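PDB 5WZJ: pumilio homolog 23, which binds RNA sequence-specifically through pumilio repeats, recognises 18S rRNA, and probably regulates translation and mRNA stability. Local coordinates for residues Ser397-Phe409 with Trp417-Cys430. Sequence-based numbering, arbitrary orientation.
Sequences SILPRLLFLDYYF and WEWAPGAKMHVMGC. With nucleotides of chain B.
In the pumilio-repeat superhelix, the loop 417-426 folds back over helices 398-403 and 405-410 and leads into the RNA-facing helix 427-436. Phe404 sits at the break between the first two. Its edge meets the face of Trp419 in a T-shaped stack, with CE2 of Phe404 3.6 Å from CE2 of Trp419 and the planes at 83°. Ala420 CB lies over one face of Phe404 and one of Tyr407. Met425 touches Phe404 CE1 through CG and CZ through CE, a Met-aromatic contact.

With chi1 at -174°, the Trp417 indole swings away from its own backbone N. Tyr408 CB stands over its six-membered ring, 4.0 Å from the centroid. Phe404 CB and Arg401 CG pack on its benzo rim. Replacing Trp417 by an alanine is likely to open a gap beside all three.

One water joins Arg401 NE to Trp417 O; another joins Asp406 OD1 to Lys424 O. Arg401 NH1 bonds Val388 O. His426 N donates to Leu403 O at 2.8 Å, nearly straight at 178°. Its ND1 accepts from Gly429 N, an N-cap bond. Leu405 CB lies over one face of the His426 ring. Met428 CE reaches O4' of U5 of chain B at 3.3 Å. Aromatic packing thus carries most of the contact; the Leu403 bond probably anchors the RNA-facing helix, and the cap its first turn.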
ATOM      1  N   SER A 397      -9.730 -11.459  28.761  1.00 19.44           N
ATOM      2  CA  SER A 397     -10.491 -11.186  27.550  1.00 24.65           C
ATOM      3  C   SER A 397      -9.737 -10.300  26.562  1.00 18.50           C
ATOM      4  O   SER A 397     -10.352  -9.744  25.647  1.00 20.75           O
ATOM      5  CB  SER A 397     -11.835 -10.552  27.914  1.00 22.99           C
ATOM      6  OG  SER A 397     -12.649 -11.501  28.577  1.00 29.46           O
ATOM      7  N   ILE A 398      -8.422 -10.153  26.720  1.00 18.30           N
ATOM      8  CA  ILE A 398      -7.704  -9.236  25.841  1.00 22.10           C
ATOM      9  C   ILE A 398      -7.838  -9.670  24.381  1.00 17.54           C
ATOM     10  O   ILE A 398      -8.038  -8.834  23.492  1.00 19.59           O
ATOM     11  CB  ILE A 398      -6.235  -9.095  26.290  1.00 23.37           C
ATOM     12  CG1 ILE A 398      -5.475  -8.144  25.363  1.00 24.57           C
ATOM     13  CG2 ILE A 398      -5.557 -10.426  26.334  1.00 17.07           C
ATOM     14  CD1 ILE A 398      -6.036  -6.736  25.353  1.00 27.90           C
ATOM     15  N   LEU A 399      -7.771 -10.980  24.108  1.00 15.83           N
ATOM     16  CA  LEU A 399      -7.867 -11.432  22.720  1.00 19.65           C
ATOM     17  C   LEU A 399      -9.230 -11.156  22.127  1.00 17.92           C
ATOM     18  O   LEU A 399      -9.307 -10.493  21.063  1.00 18.28           O
ATOM     19  CB  LEU A 399      -7.469 -12.912  22.611  1.00 16.94           C
ATOM     20  CG  LEU A 399      -6.246 -13.218  21.740  1.00 19.11           C
ATOM     21  CD1 LEU A 399      -6.430 -12.685  20.307  1.00 12.08           C
ATOM     22  CD2 LEU A 399      -4.976 -12.641  22.376  1.00 17.02           C
ATOM     23  N   PRO A 400     -10.361 -11.597  22.701  1.00 19.42           N
ATOM     24  CA  PRO A 400     -11.663 -11.275  22.103  1.00 20.72           C
ATOM     25  C   PRO A 400     -11.884  -9.787  21.885  1.00 22.18           C
ATOM     26  O   PRO A 400     -12.449  -9.391  20.859  1.00 20.18           O
ATOM     27  CB  PRO A 400     -12.675 -11.836  23.115  1.00 18.23           C
ATOM     28  CG  PRO A 400     -11.952 -12.907  23.832  1.00 22.43           C
ATOM     29  CD  PRO A 400     -10.514 -12.445  23.906  1.00 23.21           C
ATOM     30  N   ARG A 401     -11.455  -8.950  22.829  1.00 21.64           N
ATOM     31  CA  ARG A 401     -11.706  -7.524  22.684  1.00 22.81           C
ATOM     32  C   ARG A 401     -10.893  -6.923  21.545  1.00 24.94           C
ATOM     33  O   ARG A 401     -11.378  -6.023  20.857  1.00 24.30           O
ATOM     34  CB  ARG A 401     -11.423  -6.803  24.000  1.00 23.68           C
ATOM     35  CG  ARG A 401     -12.389  -7.214  25.123  1.00 23.19           C
ATOM     36  CD  ARG A 401     -12.047  -6.566  26.435  1.00 21.93           C
ATOM     37  NE  ARG A 401     -12.978  -6.978  27.484  1.00 25.08           N
ATOM     38  CZ  ARG A 401     -13.057  -6.408  28.683  1.00 33.84           C
ATOM     39  NH1 ARG A 401     -12.263  -5.387  28.992  1.00 29.79           N
ATOM     40  NH2 ARG A 401     -13.939  -6.854  29.570  1.00 30.88           N
ATOM     41  N   LEU A 402      -9.675  -7.414  21.312  1.00 15.08           N
ATOM     42  CA  LEU A 402      -8.894  -6.879  20.199  1.00 17.72           C
ATOM     43  C   LEU A 402      -9.373  -7.429  18.862  1.00 17.28           C
ATOM     44  O   LEU A 402      -9.385  -6.704  17.861  1.00 23.64           O
ATOM     45  CB  LEU A 402      -7.408  -7.183  20.394  1.00 17.04           C
ATOM     46  CG  LEU A 402      -6.661  -6.249  21.352  1.00 21.52           C
ATOM     47  CD1 LEU A 402      -5.312  -6.832  21.711  1.00 18.29           C
ATOM     48  CD2 LEU A 402      -6.502  -4.854  20.760  1.00 20.73           C
ATOM     49  N   LEU A 403      -9.773  -8.706  18.824  1.00 16.73           N
ATOM     50  CA  LEU A 403     -10.367  -9.256  17.604  1.00 21.30           C
ATOM     51  C   LEU A 403     -11.589  -8.466  17.146  1.00 19.76           C
ATOM     52  O   LEU A 403     -11.837  -8.355  15.939  1.00 20.74           O
ATOM     53  CB  LEU A 403     -10.757 -10.719  17.817  1.00 19.79           C
ATOM     54  CG  LEU A 403      -9.611 -11.710  18.018  1.00 18.66           C
ATOM     55  CD1 LEU A 403     -10.199 -13.053  18.460  1.00 13.38           C
ATOM     56  CD2 LEU A 403      -8.776 -11.847  16.720  1.00 14.89           C
ATOM     57  N   PHE A 404     -12.369  -7.930  18.085  1.00 21.21           N
ATOM     58  CA  PHE A 404     -13.573  -7.179  17.750  1.00 18.99           C
ATOM     59  C   PHE A 404     -13.471  -5.769  18.311  1.00 20.50           C
ATOM     60  O   PHE A 404     -14.403  -5.292  18.965  1.00 23.10           O
ATOM     61  CB  PHE A 404     -14.831  -7.850  18.315  1.00 20.03           C
ATOM     62  CG  PHE A 404     -15.168  -9.172  17.693  1.00 19.11           C
ATOM     63  CD1 PHE A 404     -15.642  -9.245  16.395  1.00 18.05           C
ATOM     64  CD2 PHE A 404     -15.054 -10.341  18.427  1.00 22.86           C
ATOM     65  CE1 PHE A 404     -15.972 -10.460  15.826  1.00 23.14           C
ATOM     66  CE2 PHE A 404     -15.382 -11.560  17.871  1.00 24.36           C
ATOM     67  CZ  PHE A 404     -15.847 -11.624  16.567  1.00 21.85           C
ATOM     68  N   LEU A 405     -12.334  -5.110  18.066  1.00 18.72           N
ATOM     69  CA  LEU A 405     -12.008  -3.849  18.731  1.00 20.26           C
ATOM     70  C   LEU A 405     -13.133  -2.818  18.614  1.00 27.39           C
ATOM     71  O   LEU A 405     -13.471  -2.148  19.601  1.00 27.84           O
ATOM     72  CB  LEU A 405     -10.699  -3.311  18.144  1.00 24.40           C
ATOM     73  CG  LEU A 405      -9.801  -2.290  18.835  1.00 29.67           C
ATOM     74  CD1 LEU A 405      -9.513  -2.667  20.276  1.00 21.95           C
ATOM     75  CD2 LEU A 405      -8.492  -2.193  18.054  1.00 27.18           C
ATOM     76  N   ASP A 406     -13.744  -2.684  17.426  1.00 24.02           N
ATOM     77  CA  ASP A 406     -14.783  -1.660  17.259  1.00 27.84           C
ATOM     78  C   ASP A 406     -16.069  -2.037  17.989  1.00 29.34           C
ATOM     79  O   ASP A 406     -16.737  -1.166  18.559  1.00 30.60           O
ATOM     80  CB  ASP A 406     -15.061  -1.381  15.773  1.00 25.44           C
ATOM     81  CG  ASP A 406     -15.375  -2.639  14.975  1.00 33.68           C
ATOM     82  OD1 ASP A 406     -15.056  -3.751  15.454  1.00 30.75           O
ATOM     83  OD2 ASP A 406     -15.928  -2.511  13.853  1.00 33.21           O
ATOM     84  N   TYR A 407     -16.426  -3.327  18.009  1.00 24.71           N
ATOM     85  CA  TYR A 407     -17.618  -3.738  18.751  1.00 28.02           C
ATOM     86  C   TYR A 407     -17.431  -3.546  20.250  1.00 31.61           C
ATOM     87  O   TYR A 407     -18.354  -3.103  20.945  1.00 34.48           O
ATOM     88  CB  TYR A 407     -17.970  -5.198  18.452  1.00 30.20           C
ATOM     89  CG  TYR A 407     -18.488  -5.431  17.053  1.00 34.12           C
ATOM     90  CD1 TYR A 407     -17.618  -5.739  16.012  1.00 34.48           C
ATOM     91  CD2 TYR A 407     -19.849  -5.352  16.770  1.00 36.15           C
ATOM     92  CE1 TYR A 407     -18.085  -5.952  14.727  1.00 33.49           C
ATOM     93  CE2 TYR A 407     -20.327  -5.561  15.483  1.00 36.88           C
ATOM     94  CZ  TYR A 407     -19.441  -5.858  14.466  1.00 38.53           C
ATOM     95  OH  TYR A 407     -19.901  -6.068  13.182  1.00 37.67           O
ATOM     96  N   TYR A 408     -16.254  -3.882  20.776  1.00 26.91           N
ATOM     97  CA  TYR A 408     -16.050  -3.730  22.211  1.00 26.50           C
ATOM     98  C   TYR A 408     -16.045  -2.259  22.617  1.00 32.96           C
ATOM     99  O   TYR A 408     -16.667  -1.882  23.614  1.00 31.70           O
ATOM    100  CB  TYR A 408     -14.752  -4.411  22.660  1.00 26.56           C
ATOM    101  CG  TYR A 408     -14.389  -4.010  24.061  1.00 24.18           C
ATOM    102  CD1 TYR A 408     -15.105  -4.497  25.146  1.00 26.68           C
ATOM    103  CD2 TYR A 408     -13.366  -3.097  24.301  1.00 30.84           C
ATOM    104  CE1 TYR A 408     -14.797  -4.106  26.443  1.00 27.03           C
ATOM    105  CE2 TYR A 408     -13.048  -2.698  25.592  1.00 32.09           C
ATOM    106  CZ  TYR A 408     -13.765  -3.206  26.659  1.00 33.68           C
ATOM    107  OH  TYR A 408     -13.449  -2.804  27.942  1.00 33.55           O
ATOM    108  N   PHE A 409     -15.329  -1.407  21.881  1.00 31.78           N
ATOM    109  CA  PHE A 409     -15.287  -0.013  22.304  1.00 32.13           C
ATOM    110  C   PHE A 409     -16.571   0.730  21.962  1.00 37.09           C
ATOM    111  O   PHE A 409     -16.855   1.763  22.574  1.00 39.62           O
ATOM    112  CB  PHE A 409     -14.069   0.699  21.714  1.00 23.74           C
ATOM    113  CG  PHE A 409     -12.807   0.477  22.507  1.00 29.07           C
ATOM    114  CD1 PHE A 409     -12.532   1.251  23.622  1.00 33.98           C
ATOM    115  CD2 PHE A 409     -11.906  -0.520  22.150  1.00 24.82           C
ATOM    116  CE1 PHE A 409     -11.381   1.041  24.368  1.00 26.53           C
ATOM    117  CE2 PHE A 409     -10.748  -0.728  22.889  1.00 23.48           C
ATOM    118  CZ  PHE A 409     -10.492   0.049  24.005  1.00 27.37           C
ATOM    119  N   TRP A 417     -19.843  -7.140  27.737  1.00 28.46           N
ATOM    120  CA  TRP A 417     -19.476  -7.550  26.388  1.00 28.60           C
ATOM    121  C   TRP A 417     -18.539  -8.753  26.437  1.00 26.14           C
ATOM    122  O   TRP A 417     -17.629  -8.816  27.265  1.00 32.10           O
ATOM    123  CB  TRP A 417     -18.806  -6.388  25.642  1.00 28.31           C
ATOM    124  CG  TRP A 417     -18.546  -6.706  24.208  1.00 29.18           C
ATOM    125  CD1 TRP A 417     -19.349  -6.405  23.147  1.00 29.77           C
ATOM    126  CD2 TRP A 417     -17.412  -7.406  23.671  1.00 26.54           C
ATOM    127  NE1 TRP A 417     -18.789  -6.875  21.979  1.00 30.70           N
ATOM    128  CE2 TRP A 417     -17.598  -7.490  22.271  1.00 29.54           C
ATOM    129  CE3 TRP A 417     -16.260  -7.966  24.235  1.00 26.00           C
ATOM    130  CZ2 TRP A 417     -16.672  -8.116  21.425  1.00 25.93           C
ATOM    131  CZ3 TRP A 417     -15.336  -8.592  23.390  1.00 23.74           C
ATOM    132  CH2 TRP A 417     -15.554  -8.665  22.006  1.00 22.94           C
ATOM    133  N   GLU A 418     -18.773  -9.720  25.552  1.00 30.32           N
ATOM    134  CA  GLU A 418     -17.903 -10.888  25.523  1.00 32.60           C
ATOM    135  C   GLU A 418     -17.469 -11.261  24.116  1.00 29.78           C
ATOM    136  O   GLU A 418     -16.399 -11.846  23.936  1.00 25.49           O
ATOM    137  CB  GLU A 418     -18.599 -12.085  26.158  1.00 38.75           C
ATOM    138  CG  GLU A 418     -18.707 -12.017  27.657  1.00 54.06           C
ATOM    139  CD  GLU A 418     -19.240 -13.302  28.236  1.00 63.05           C
ATOM    140  OE1 GLU A 418     -19.031 -14.362  27.602  1.00 61.53           O
ATOM    141  OE2 GLU A 418     -19.878 -13.247  29.310  1.00 68.78           O
ATOM    142  N   TRP A 419     -18.303 -10.960  23.123  1.00 29.77           N
ATOM    143  CA  TRP A 419     -18.130 -11.493  21.775  1.00 26.30           C
ATOM    144  C   TRP A 419     -19.069 -10.730  20.847  1.00 30.18           C
ATOM    145  O   TRP A 419     -19.993 -10.052  21.307  1.00 36.20           O
ATOM    146  CB  TRP A 419     -18.424 -13.008  21.743  1.00 27.11           C
ATOM    147  CG  TRP A 419     -17.904 -13.745  20.530  1.00 29.37           C
ATOM    148  CD1 TRP A 419     -18.646 -14.295  19.515  1.00 29.42           C
ATOM    149  CD2 TRP A 419     -16.530 -14.030  20.217  1.00 24.16           C
ATOM    150  NE1 TRP A 419     -17.819 -14.883  18.588  1.00 27.81           N
ATOM    151  CE2 TRP A 419     -16.517 -14.737  18.997  1.00 26.74           C
ATOM    152  CE3 TRP A 419     -15.313 -13.747  20.844  1.00 22.14           C
ATOM    153  CZ2 TRP A 419     -15.337 -15.169  18.397  1.00 23.20           C
ATOM    154  CZ3 TRP A 419     -14.136 -14.179  20.244  1.00 25.84           C
ATOM    155  CH2 TRP A 419     -14.160 -14.879  19.030  1.00 25.10           C
ATOM    156  N   ALA A 420     -18.828 -10.852  19.532  1.00 27.86           N
ATOM    157  CA  ALA A 420     -19.717 -10.309  18.500  1.00 26.67           C
ATOM    158  C   ALA A 420     -20.086 -11.437  17.543  1.00 29.12           C
ATOM    159  O   ALA A 420     -19.488 -11.572  16.465  1.00 29.69           O
ATOM    160  CB  ALA A 420     -19.068  -9.139  17.757  1.00 29.32           C
ATOM    161  N   PRO A 421     -21.069 -12.263  17.904  1.00 29.22           N
ATOM    162  CA  PRO A 421     -21.326 -13.492  17.136  1.00 29.35           C
ATOM    163  C   PRO A 421     -21.604 -13.205  15.666  1.00 30.52           C
ATOM    164  O   PRO A 421     -22.428 -12.353  15.320  1.00 33.40           O
ATOM    165  CB  PRO A 421     -22.547 -14.102  17.839  1.00 35.63           C
ATOM    166  CG  PRO A 421     -22.564 -13.482  19.199  1.00 36.06           C
ATOM    167  CD  PRO A 421     -22.019 -12.099  19.019  1.00 35.49           C
ATOM    168  N   GLY A 422     -20.883 -13.914  14.796  1.00 32.65           N
ATOM    169  CA  GLY A 422     -21.040 -13.777  13.364  1.00 32.16           C
ATOM    170  C   GLY A 422     -20.368 -12.573  12.737  1.00 34.55           C
ATOM    171  O   GLY A 422     -20.286 -12.506  11.505  1.00 37.16           O
ATOM    172  N   ALA A 423     -19.875 -11.627  13.528  1.00 33.84           N
ATOM    173  CA  ALA A 423     -19.372 -10.378  12.973  1.00 31.53           C
ATOM    174  C   ALA A 423     -18.007 -10.569  12.325  1.00 31.62           C
ATOM    175  O   ALA A 423     -17.223 -11.443  12.711  1.00 27.62           O
ATOM    176  CB  ALA A 423     -19.278  -9.301  14.054  1.00 31.77           C
ATOM    177  N   LYS A 424     -17.731  -9.742  11.321  1.00 27.76           N
ATOM    178  CA  LYS A 424     -16.401  -9.701  10.739  1.00 23.98           C
ATOM    179  C   LYS A 424     -15.433  -9.111  11.760  1.00 28.24           C
ATOM    180  O   LYS A 424     -15.729  -8.094  12.392  1.00 26.51           O
ATOM    181  CB  LYS A 424     -16.415  -8.877   9.454  1.00 24.98           C
ATOM    182  CG  LYS A 424     -15.050  -8.736   8.779  1.00 29.60           C
ATOM    183  CD  LYS A 424     -14.518 -10.084   8.292  1.00 37.67           C
ATOM    184  CE  LYS A 424     -13.080  -9.969   7.810  1.00 34.59           C
ATOM    185  NZ  LYS A 424     -12.181  -9.433   8.889  1.00 38.11           N
ATOM    186  N   MET A 425     -14.285  -9.759  11.945  1.00 23.14           N
ATOM    187  CA  MET A 425     -13.331  -9.263  12.929  1.00 22.30           C
ATOM    188  C   MET A 425     -12.608  -8.012  12.422  1.00 22.89           C
ATOM    189  O   MET A 425     -12.573  -7.715  11.226  1.00 20.01           O
ATOM    190  CB  MET A 425     -12.335 -10.357  13.293  1.00 19.60           C
ATOM    191  CG  MET A 425     -12.984 -11.399  14.186  1.00 23.43           C
ATOM    192  SD  MET A 425     -11.986 -12.855  14.498  1.00 18.90           S
ATOM    193  CE  MET A 425     -13.047 -13.683  15.698  1.00 11.96           C
ATOM    194  N   HIS A 426     -12.006  -7.289  13.367  1.00 21.37           N
ATOM    195  CA  HIS A 426     -11.466  -5.956  13.131  1.00 18.62           C
ATOM    196  C   HIS A 426     -10.087  -6.039  12.489  1.00 22.37           C
ATOM    197  O   HIS A 426      -9.180  -6.684  13.030  1.00 15.79           O
ATOM    198  CB  HIS A 426     -11.393  -5.213  14.464  1.00 22.21           C
ATOM    199  CG  HIS A 426     -11.150  -3.743  14.331  1.00 23.35           C
ATOM    200  ND1 HIS A 426      -9.904  -3.178  14.503  1.00 20.43           N
ATOM    201  CD2 HIS A 426     -11.999  -2.718  14.069  1.00 18.76           C
ATOM    202  CE1 HIS A 426      -9.993  -1.868  14.345  1.00 27.79           C
ATOM    203  NE2 HIS A 426     -11.252  -1.564  14.080  1.00 21.25           N
ATOM    204  N   VAL A 427      -9.910  -5.355  11.354  1.00 18.35           N
ATOM    205  CA  VAL A 427      -8.673  -5.524  10.586  1.00 20.65           C
ATOM    206  C   VAL A 427      -7.461  -5.037  11.380  1.00 20.80           C
ATOM    207  O   VAL A 427      -6.457  -5.749  11.509  1.00 17.54           O
ATOM    208  CB  VAL A 427      -8.783  -4.824   9.215  1.00 21.75           C
ATOM    209  CG1 VAL A 427      -7.428  -4.820   8.514  1.00 19.07           C
ATOM    210  CG2 VAL A 427      -9.800  -5.556   8.336  1.00 21.03           C
ATOM    211  N   MET A 428      -7.527  -3.824  11.930  1.00 15.37           N
ATOM    212  CA  MET A 428      -6.344  -3.293  12.598  1.00 17.01           C
ATOM    213  C   MET A 428      -6.094  -4.003  13.927  1.00 19.85           C
ATOM    214  O   MET A 428      -4.938  -4.242  14.303  1.00 18.83           O
ATOM    215  CB  MET A 428      -6.481  -1.781  12.802  1.00 18.41           C
ATOM    216  CG  MET A 428      -5.237  -1.134  13.388  1.00 14.82           C
ATOM    217  SD  MET A 428      -3.772  -1.330  12.347  1.00 23.58           S
ATOM    218  CE  MET A 428      -4.169  -0.209  11.008  1.00 21.39           C
ATOM    219  N   GLY A 429      -7.163  -4.366  14.642  1.00 18.31           N
ATOM    220  CA  GLY A 429      -6.985  -5.157  15.847  1.00 19.73           C
ATOM    221  C   GLY A 429      -6.287  -6.472  15.559  1.00 19.13           C
ATOM    222  O   GLY A 429      -5.384  -6.884  16.291  1.00 17.29           O
ATOM    223  N   CYS A 430      -6.665  -7.128  14.458  1.00 14.94           N
ATOM    224  CA  CYS A 430      -6.009  -8.379  14.094  1.00 15.59           C
ATOM    225  C   CYS A 430      -4.578  -8.154  13.608  1.00 18.52           C
ATOM    226  O   CYS A 430      -3.713  -9.003  13.840  1.00 19.44           O
ATOM    227  CB  CYS A 430      -6.838  -9.118  13.046  1.00 16.56           C
ATOM    228  SG  CYS A 430      -8.382  -9.786  13.699  1.00 18.42           S
TER
ATOM    229  P     U B   5      -7.783  -0.867   4.697  1.00 35.79           P
ATOM    230  OP1   U B   5      -9.217  -1.233   4.622  1.00 27.79           O
ATOM    231  OP2   U B   5      -7.149   0.040   3.708  1.00 37.81           O
ATOM    232  O5'   U B   5      -7.492  -0.270   6.146  1.00 32.30           O
ATOM    233  C5'   U B   5      -7.918  -0.964   7.311  1.00 25.56           C
ATOM    234  C4'   U B   5      -7.988  -0.042   8.502  1.00 23.99           C
ATOM    235  O4'   U B   5      -6.641   0.362   8.869  1.00 23.59           O
ATOM    236  C3'   U B   5      -8.767   1.247   8.266  1.00 26.51           C
ATOM    237  O3'   U B   5      -9.356   1.645   9.493  1.00 27.13           O
ATOM    238  C2'   U B   5      -7.664   2.238   7.895  1.00 21.32           C
ATOM    239  O2'   U B   5      -7.994   3.592   8.118  1.00 22.86           O
ATOM    240  C1'   U B   5      -6.528   1.773   8.801  1.00 22.16           C
ATOM    241  N1    U B   5      -5.180   2.082   8.302  1.00 25.85           N
ATOM    242  C2    U B   5      -4.339   2.760   9.161  1.00 23.07           C
ATOM    243  O2    U B   5      -4.686   3.119  10.268  1.00 22.81           O
ATOM    244  N3    U B   5      -3.082   3.017   8.677  1.00 25.26           N
ATOM    245  C4    U B   5      -2.594   2.660   7.440  1.00 26.95           C
ATOM    246  O4    U B   5      -1.439   2.966   7.162  1.00 30.21           O
ATOM    247  C5    U B   5      -3.516   1.950   6.605  1.00 26.96           C
ATOM    248  C6    U B   5      -4.753   1.682   7.054  1.00 24.93           C
TER
HETATM  249  O   HOH W   1     -14.914  -8.998  27.393  1.00 24.44           O
HETATM  250  O   HOH W   2     -16.760  -7.291  29.498  1.00 35.56           O
HETATM  251  O   HOH W   3     -14.618  -6.284  14.307  1.00 30.89           O
HETATM  252  O   HOH W   4     -17.906  -6.333  11.427  1.00 32.00           O